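Local coordinates for protein proline dipeptidase (Streptococcus agalactiae, PDB 3OOO) that is the N-terminal domain of a probable manganese-dependent proline dipeptidase of the M24B family, presumably a hydrolase of dipeptides ending in proline, at residues 2-7 with 29-34; 46-51 with 88-93. All blocks are in the same frame, centred on the assembly; numbering follows the deposited sequence. Where two conformers were deposited one is given.

Interaction 1. Residues 2-7 with 29-34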
loop_
_atom_site.group_PDB
_atom_site.type_symbol
_atom_site.label_atom_id
_atom_site.label_comp_id
_atom_site.label_asym_id
_atom_site.label_seq_id
_atom_site.Cartn_x
_atom_site.Cartn_y
_atom_site.Cartn_z
HETATM N N MSE A 2 25.268 4.258 -12.552
HETATM C CA MSE A 2 25.068 3.178 -11.590
HETATM C C MSE A 2 25.448 3.643 -10.186
HETATM O O MSE A 2 25.380 2.871 -9.231
HETATM C CB MSE A 2 25.918 1.964 -11.975
HETATM C CG MSE A 2 25.324 1.096 -13.076
HETATM SE SE MSE A 2 23.767 0.075 -12.483
HETATM C CE MSE A 2 24.604 -1.026 -11.102
ATOM N N SER A 3 25.843 4.909 -10.074
ATOM C CA SER A 3 26.318 5.502 -8.822
ATOM C C SER A 3 25.351 5.321 -7.648
ATOM O O SER A 3 25.748 4.869 -6.570
ATOM C CB SER A 3 26.615 6.993 -9.038
ATOM O OG SER A 3 26.855 7.666 -7.812
ATOM N N LYS A 4 24.090 5.681 -7.869
ATOM C CA LYS A 4 23.064 5.593 -6.831
ATOM C C LYS A 4 22.813 4.145 -6.432
ATOM O O LYS A 4 22.749 3.825 -5.244
ATOM C CB LYS A 4 21.760 6.238 -7.302
ATOM C CG LYS A 4 21.876 7.720 -7.654
ATOM C CD LYS A 4 20.664 8.175 -8.455
ATOM C CE LYS A 4 20.794 9.625 -8.889
ATOM N NZ LYS A 4 19.713 9.996 -9.847
ATOM N N LEU A 5 22.690 3.271 -7.429
ATOM C CA LEU A 5 22.427 1.859 -7.160
ATOM C C LEU A 5 23.609 1.172 -6.471
ATOM O O LEU A 5 23.409 0.341 -5.585
ATOM C CB LEU A 5 22.004 1.118 -8.436
ATOM C CG LEU A 5 20.559 1.376 -8.890
ATOM C CD1 LEU A 5 20.312 0.879 -10.318
ATOM C CD2 LEU A 5 19.557 0.759 -7.909
ATOM N N ASN A 6 24.833 1.527 -6.867
ATOM C CA ASN A 6 26.032 1.021 -6.190
ATOM C C ASN A 6 26.067 1.444 -4.722
ATOM O O ASN A 6 26.384 0.641 -3.844
ATOM C CB ASN A 6 27.314 1.488 -6.897
ATOM C CG ASN A 6 27.523 0.824 -8.256
ATOM O OD1 ASN A 6 27.094 -0.304 -8.494
ATOM N ND2 ASN A 6 28.208 1.533 -9.151
ATOM N N ARG A 7 25.730 2.705 -4.459
ATOM C CA ARG A 7 25.652 3.196 -3.085
ATOM C C ARG A 7 24.615 2.457 -2.238
ATOM O O ARG A 7 24.881 2.122 -1.083
ATOM C CB ARG A 7 25.385 4.697 -3.059
ATOM C CG ARG A 7 26.642 5.530 -3.134
ATOM C CD ARG A 7 26.305 7.001 -3.162
ATOM N NE ARG A 7 25.957 7.448 -4.508
ATOM C CZ ARG A 7 25.356 8.598 -4.789
ATOM N NH1 ARG A 7 25.020 9.437 -3.814
ATOM N NH2 ARG A 7 25.090 8.914 -6.050
ATOM N N ASN A 29 12.557 5.457 -11.462
ATOM C CA ASN A 29 13.032 6.404 -12.466
ATOM C C ASN A 29 14.241 7.204 -11.979
ATOM O O ASN A 29 15.189 7.412 -12.733
ATOM C CB ASN A 29 11.900 7.339 -12.898
ATOM C CG ASN A 29 12.288 8.225 -14.064
ATOM O OD1 ASN A 29 12.786 7.753 -15.087
ATOM N ND2 ASN A 29 12.045 9.523 -13.919
ATOM N N TYR A 30 14.209 7.637 -10.719
ATOM C CA TYR A 30 15.343 8.333 -10.107
ATOM C C TYR A 30 16.603 7.464 -10.137
ATOM O O TYR A 30 17.707 7.951 -10.399
ATOM C CB TYR A 30 14.995 8.749 -8.670
ATOM C CG TYR A 30 16.168 9.237 -7.849
ATOM C CD1 TYR A 30 16.687 10.515 -8.036
ATOM C CD2 TYR A 30 16.753 8.420 -6.878
ATOM C CE1 TYR A 30 17.764 10.971 -7.281
ATOM C CE2 TYR A 30 17.834 8.864 -6.117
ATOM C CZ TYR A 30 18.332 10.142 -6.327
ATOM O OH TYR A 30 19.399 10.595 -5.581
ATOM N N LEU A 31 16.427 6.172 -9.881
ATOM C CA LEU A 31 17.553 5.244 -9.795
ATOM C C LEU A 31 18.076 4.731 -11.133
ATOM O O LEU A 31 19.227 4.300 -11.209
ATOM C CB LEU A 31 17.196 4.051 -8.903
ATOM C CG LEU A 31 16.934 4.315 -7.419
ATOM C CD1 LEU A 31 16.461 3.033 -6.746
ATOM C CD2 LEU A 31 18.170 4.879 -6.723
ATOM N N THR A 32 17.238 4.757 -12.172
ATOM C CA THR A 32 17.546 4.057 -13.429
ATOM C C THR A 32 17.310 4.846 -14.716
ATOM O O THR A 32 17.850 4.485 -15.762
ATOM C CB THR A 32 16.735 2.741 -13.577
ATOM O OG1 THR A 32 15.349 3.050 -13.782
ATOM C CG2 THR A 32 16.903 1.831 -12.359
ATOM N N GLY A 33 16.479 5.883 -14.653
ATOM C CA GLY A 33 16.054 6.611 -15.852
ATOM C C GLY A 33 14.894 5.970 -16.596
ATOM O O GLY A 33 14.461 6.470 -17.638
ATOM N N PHE A 34 14.395 4.854 -16.065
ATOM C CA PHE A 34 13.253 4.153 -16.641
ATOM C C PHE A 34 12.008 4.469 -15.823
ATOM O O PHE A 34 11.963 4.169 -14.626
ATOM C CB PHE A 34 13.521 2.638 -16.668
ATOM C CG PHE A 34 12.335 1.806 -17.102
ATOM C CD1 PHE A 34 11.975 1.716 -18.446
ATOM C CD2 PHE A 34 11.588 1.096 -16.162
ATOM C CE1 PHE A 34 10.883 0.947 -18.848
ATOM C CE2 PHE A 34 10.494 0.318 -16.554
ATOM C CZ PHE A 34 10.139 0.245 -17.902
HETATM O O HOH W 1 21.940 4.276 -10.100
#

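Interaction 2. Residues 46-51 with 88-93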
loop_
_atom_site.group_PDB
_atom_site.type_symbol
_atom_site.label_atom_id
_atom_site.label_comp_id
_atom_site.label_asym_id
_atom_site.label_seq_id
_atom_site.Cartn_x
_atom_site.Cartn_y
_atom_site.Cartn_z
ATOM N N PHE A 46 14.879 -5.128 -7.990
ATOM C CA PHE A 46 15.515 -5.907 -6.937
ATOM C C PHE A 46 16.986 -5.553 -6.861
ATOM O O PHE A 46 17.734 -5.787 -7.808
ATOM C CB PHE A 46 15.342 -7.412 -7.189
ATOM C CG PHE A 46 13.905 -7.862 -7.213
ATOM C CD1 PHE A 46 13.213 -8.086 -6.023
ATOM C CD2 PHE A 46 13.242 -8.063 -8.421
ATOM C CE1 PHE A 46 11.881 -8.499 -6.040
ATOM C CE2 PHE A 46 11.908 -8.480 -8.449
ATOM C CZ PHE A 46 11.227 -8.699 -7.257
ATOM N N VAL A 47 17.382 -4.974 -5.732
ATOM C CA VAL A 47 18.761 -4.547 -5.511
ATOM C C VAL A 47 19.379 -5.454 -4.453
ATOM O O VAL A 47 19.081 -5.346 -3.265
ATOM C CB VAL A 47 18.833 -3.060 -5.094
ATOM C CG1 VAL A 47 20.289 -2.637 -4.841
ATOM C CG2 VAL A 47 18.191 -2.180 -6.162
ATOM N N TYR A 48 20.213 -6.385 -4.916
ATOM C CA TYR A 48 20.918 -7.310 -4.042
ATOM C C TYR A 48 22.191 -6.671 -3.526
ATOM O O TYR A 48 22.726 -5.757 -4.143
ATOM C CB TYR A 48 21.286 -8.584 -4.793
ATOM C CG TYR A 48 20.153 -9.557 -5.000
ATOM C CD1 TYR A 48 19.766 -10.432 -3.986
ATOM C CD2 TYR A 48 19.495 -9.634 -6.228
ATOM C CE1 TYR A 48 18.730 -11.349 -4.182
ATOM C CE2 TYR A 48 18.465 -10.540 -6.432
ATOM C CZ TYR A 48 18.089 -11.392 -5.411
ATOM O OH TYR A 48 17.068 -12.291 -5.624
ATOM N N GLU A 49 22.673 -7.187 -2.401
ATOM C CA GLU A 49 23.905 -6.725 -1.774
ATOM C C GLU A 49 25.161 -7.126 -2.555
ATOM O O GLU A 49 26.213 -6.512 -2.377
ATOM C CB GLU A 49 23.992 -7.292 -0.348
ATOM C CG GLU A 49 24.010 -8.831 -0.313
ATOM C CD GLU A 49 24.042 -9.441 1.081
ATOM O OE1 GLU A 49 24.261 -8.712 2.077
ATOM O OE2 GLU A 49 23.846 -10.674 1.173
ATOM N N ASP A 50 25.052 -8.142 -3.413
ATOM C CA ASP A 50 26.234 -8.840 -3.945
ATOM C C ASP A 50 26.281 -9.045 -5.462
ATOM O O ASP A 50 27.125 -9.792 -5.965
ATOM C CB ASP A 50 26.373 -10.203 -3.245
ATOM C CG ASP A 50 25.148 -11.090 -3.435
ATOM O OD1 ASP A 50 24.165 -10.637 -4.063
ATOM O OD2 ASP A 50 25.167 -12.246 -2.947
ATOM N N ARG A 51 25.386 -8.387 -6.194
ATOM C CA ARG A 51 25.328 -8.542 -7.645
ATOM C C ARG A 51 24.595 -7.367 -8.284
ATOM O O ARG A 51 24.064 -6.507 -7.579
ATOM C CB ARG A 51 24.658 -9.873 -8.014
ATOM C CG ARG A 51 23.162 -9.937 -7.699
ATOM C CD ARG A 51 22.685 -11.382 -7.634
ATOM N NE ARG A 51 23.060 -12.023 -6.373
ATOM C CZ ARG A 51 23.185 -13.338 -6.201
ATOM N NH1 ARG A 51 22.988 -14.172 -7.215
ATOM N NH2 ARG A 51 23.524 -13.823 -5.013
ATOM N N SER A 88 10.706 -18.116 -9.599
ATOM C CA SER A 88 11.411 -19.047 -10.478
ATOM C C SER A 88 12.596 -18.404 -11.189
ATOM O O SER A 88 13.445 -19.103 -11.751
ATOM C CB SER A 88 10.449 -19.640 -11.513
ATOM O OG SER A 88 9.404 -20.363 -10.888
ATOM N N ASN A 89 12.657 -17.076 -11.177
ATOM C CA ASN A 89 13.706 -16.377 -11.922
ATOM C C ASN A 89 14.775 -15.648 -11.129
ATOM O O ASN A 89 15.916 -15.566 -11.578
ATOM C CB ASN A 89 13.086 -15.450 -12.961
ATOM C CG ASN A 89 12.551 -16.210 -14.144
ATOM O OD1 ASN A 89 13.286 -16.499 -15.086
ATOM N ND2 ASN A 89 11.271 -16.560 -14.098
ATOM N N LEU A 90 14.430 -15.112 -9.965
ATOM C CA LEU A 90 15.452 -14.489 -9.125
ATOM C C LEU A 90 16.480 -15.528 -8.668
ATOM O O LEU A 90 16.130 -16.688 -8.451
ATOM C CB LEU A 90 14.833 -13.751 -7.937
ATOM C CG LEU A 90 14.044 -12.479 -8.264
ATOM C CD1 LEU A 90 13.644 -11.803 -6.959
ATOM C CD2 LEU A 90 14.807 -11.505 -9.169
ATOM N N PRO A 91 17.757 -15.119 -8.560
ATOM C CA PRO A 91 18.839 -16.064 -8.271
ATOM C C PRO A 91 18.984 -16.448 -6.804
ATOM O O PRO A 91 19.607 -17.470 -6.508
ATOM C CB PRO A 91 20.083 -15.311 -8.742
ATOM C CG PRO A 91 19.738 -13.872 -8.525
ATOM C CD PRO A 91 18.279 -13.772 -8.867
ATOM N N SER A 92 18.432 -15.648 -5.895
ATOM C CA SER A 92 18.618 -15.889 -4.461
ATOM C C SER A 92 17.418 -15.471 -3.620
ATOM O O SER A 92 16.808 -14.428 -3.864
ATOM C CB SER A 92 19.879 -15.184 -3.947
ATOM O OG SER A 92 20.016 -15.360 -2.545
ATOM N N PHE A 93 17.101 -16.298 -2.627
ATOM C CA PHE A 93 16.017 -16.022 -1.683
ATOM C C PHE A 93 16.452 -16.222 -0.237
ATOM O O PHE A 93 15.643 -16.082 0.683
ATOM C CB PHE A 93 14.790 -16.884 -1.998
ATOM C CG PHE A 93 14.317 -16.753 -3.409
ATOM C CD1 PHE A 93 13.480 -15.706 -3.782
ATOM C CD2 PHE A 93 14.730 -17.660 -4.376
ATOM C CE1 PHE A 93 13.052 -15.576 -5.095
ATOM C CE2 PHE A 93 14.309 -17.537 -5.691
ATOM C CZ PHE A 93 13.468 -16.492 -6.050
#

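Interaction 1. Residues 2-7 with 29-34
Lys4 reaches from helix 3-14 to helix 25-32 with a nearly fully extended side chain. Its CG stands anti to the carbonyl carbon (chi1 -60°), and from there the chain runs straight across the Tyr30 ring, crossing that side chain at about a right angle. Lys4 CD lies 4.0 Å from the centroid of the Tyr30 ring, a CH-pi contact, and Lys4 NZ follows over the same face, 3.3 Å above the plane and shifted toward the rim near Tyr30 CE1. The same nitrogen, engaged with the ring in a cation-pi interaction, also donates to the backbone: Lys4 NZ to Tyr30 O is 2.9 Å, in the carbonyl plane. One tyrosine thus holds the lysine by both ring and carbonyl, a place suited to a long apolar chain with a charged tip. In this Creatinase/Prolidase N-terminal domain both helices pack on the same face of the mixed sheet, and Leu5 and Leu31 face that side. Leu5 CD2 meets Leu31 CD1 at 4.0 Å, the two side chains crossing obliquely, while both also touch Leu45 of strand 44-48. Branched aliphatic tips fill such a buried corner without needing polar partners. Leu5 CD1 reaches on to Thr32 CG2, 4.1 Å away. Between the backbones, a water accepts from Leu5 N at 3.0 Å and donates to Leu31 O at 2.9 Å.

Interaction 2. Residues 46-51 with 88-93
Tyr48, at the end of strand 44-48, sends its side chain toward the 88-93 segment. From CB, with CG anti to the carbonyl carbon (chi1 -77°), the ring points its hydroxyl end at 90-92. Tyr48 CE1 lies 4.0 Å from Ser92 CB, while Tyr48 CE2, across the ring, comes 4.1 Å from Pro91 CD, where the two side chains meet tip to tip. At the far end the hydroxyl passes Leu90 CB and donates to the backbone at the ring's edge: Tyr48 OH to Ser92 O is 2.8 Å, in the carbonyl plane and on a lone pair. A tyrosine suits this buried place because its flat ring packs against apolar groups while its hydroxyl satisfies the carbonyl of Ser92, which lies beyond the helix.

Two residues back on the strand, Phe46 points the same way and receives Leu90. Leu90 CD1 stands almost exactly over the middle of the Phe46 ring, 3.7 Å from the centroid and 5° off the normal, a CH-pi contact; its other methyl, Leu90 CD2, touches Phe46 CD2 from the same side. The fork of leucine lets two methyls meet one ring.

Arg51 closes the more exposed side. Its chain bends at chi3 (78°), carrying Arg51 NE over one face of the Tyr48 ring, offset toward its rim, and Arg51 NH1 to within 3.5 Å of Pro91 CB, with Ser92 CB over a guanidinium face. Asp50 steadies this flat group in a side-on salt bridge: Arg51 NE to Asp50 OD1 is 2.9 Å and Arg51 NH2 also bonds Asp50 OD2, both oxygens met from above the carboxylate plane.

The segment after helix 82-89 thus lies across the sheet: Leu90 also touches Ile54 of strand 54-58 and Phe74 of strand 73-76, while Phe46 and Tyr48 rest on Leu19 of strand 19-22.

How the interactions relate
From the N terminus, the chain forms helix 3-14, passes through strand 19-22 and returns in helix 25-32, where interaction 1 closes the first loop. The connection then leads into strand 44-48, from which interaction 2 opens; strands 54-58 and 73-76 and helix 62-68 follow, and the end of helix 82-89 with the residues after it closes the loop. The two loops therefore lie in series, neither crossing nor enclosing the other. Their centres are about 17 Å apart, on opposite faces of the mixed sheet, and strand 44-48 joins them: Leu5 CD2 of interaction 1 packs against Val47 CG2 at 3.7 Å, while the alternate residues Phe46 and Tyr48 serve interaction 2.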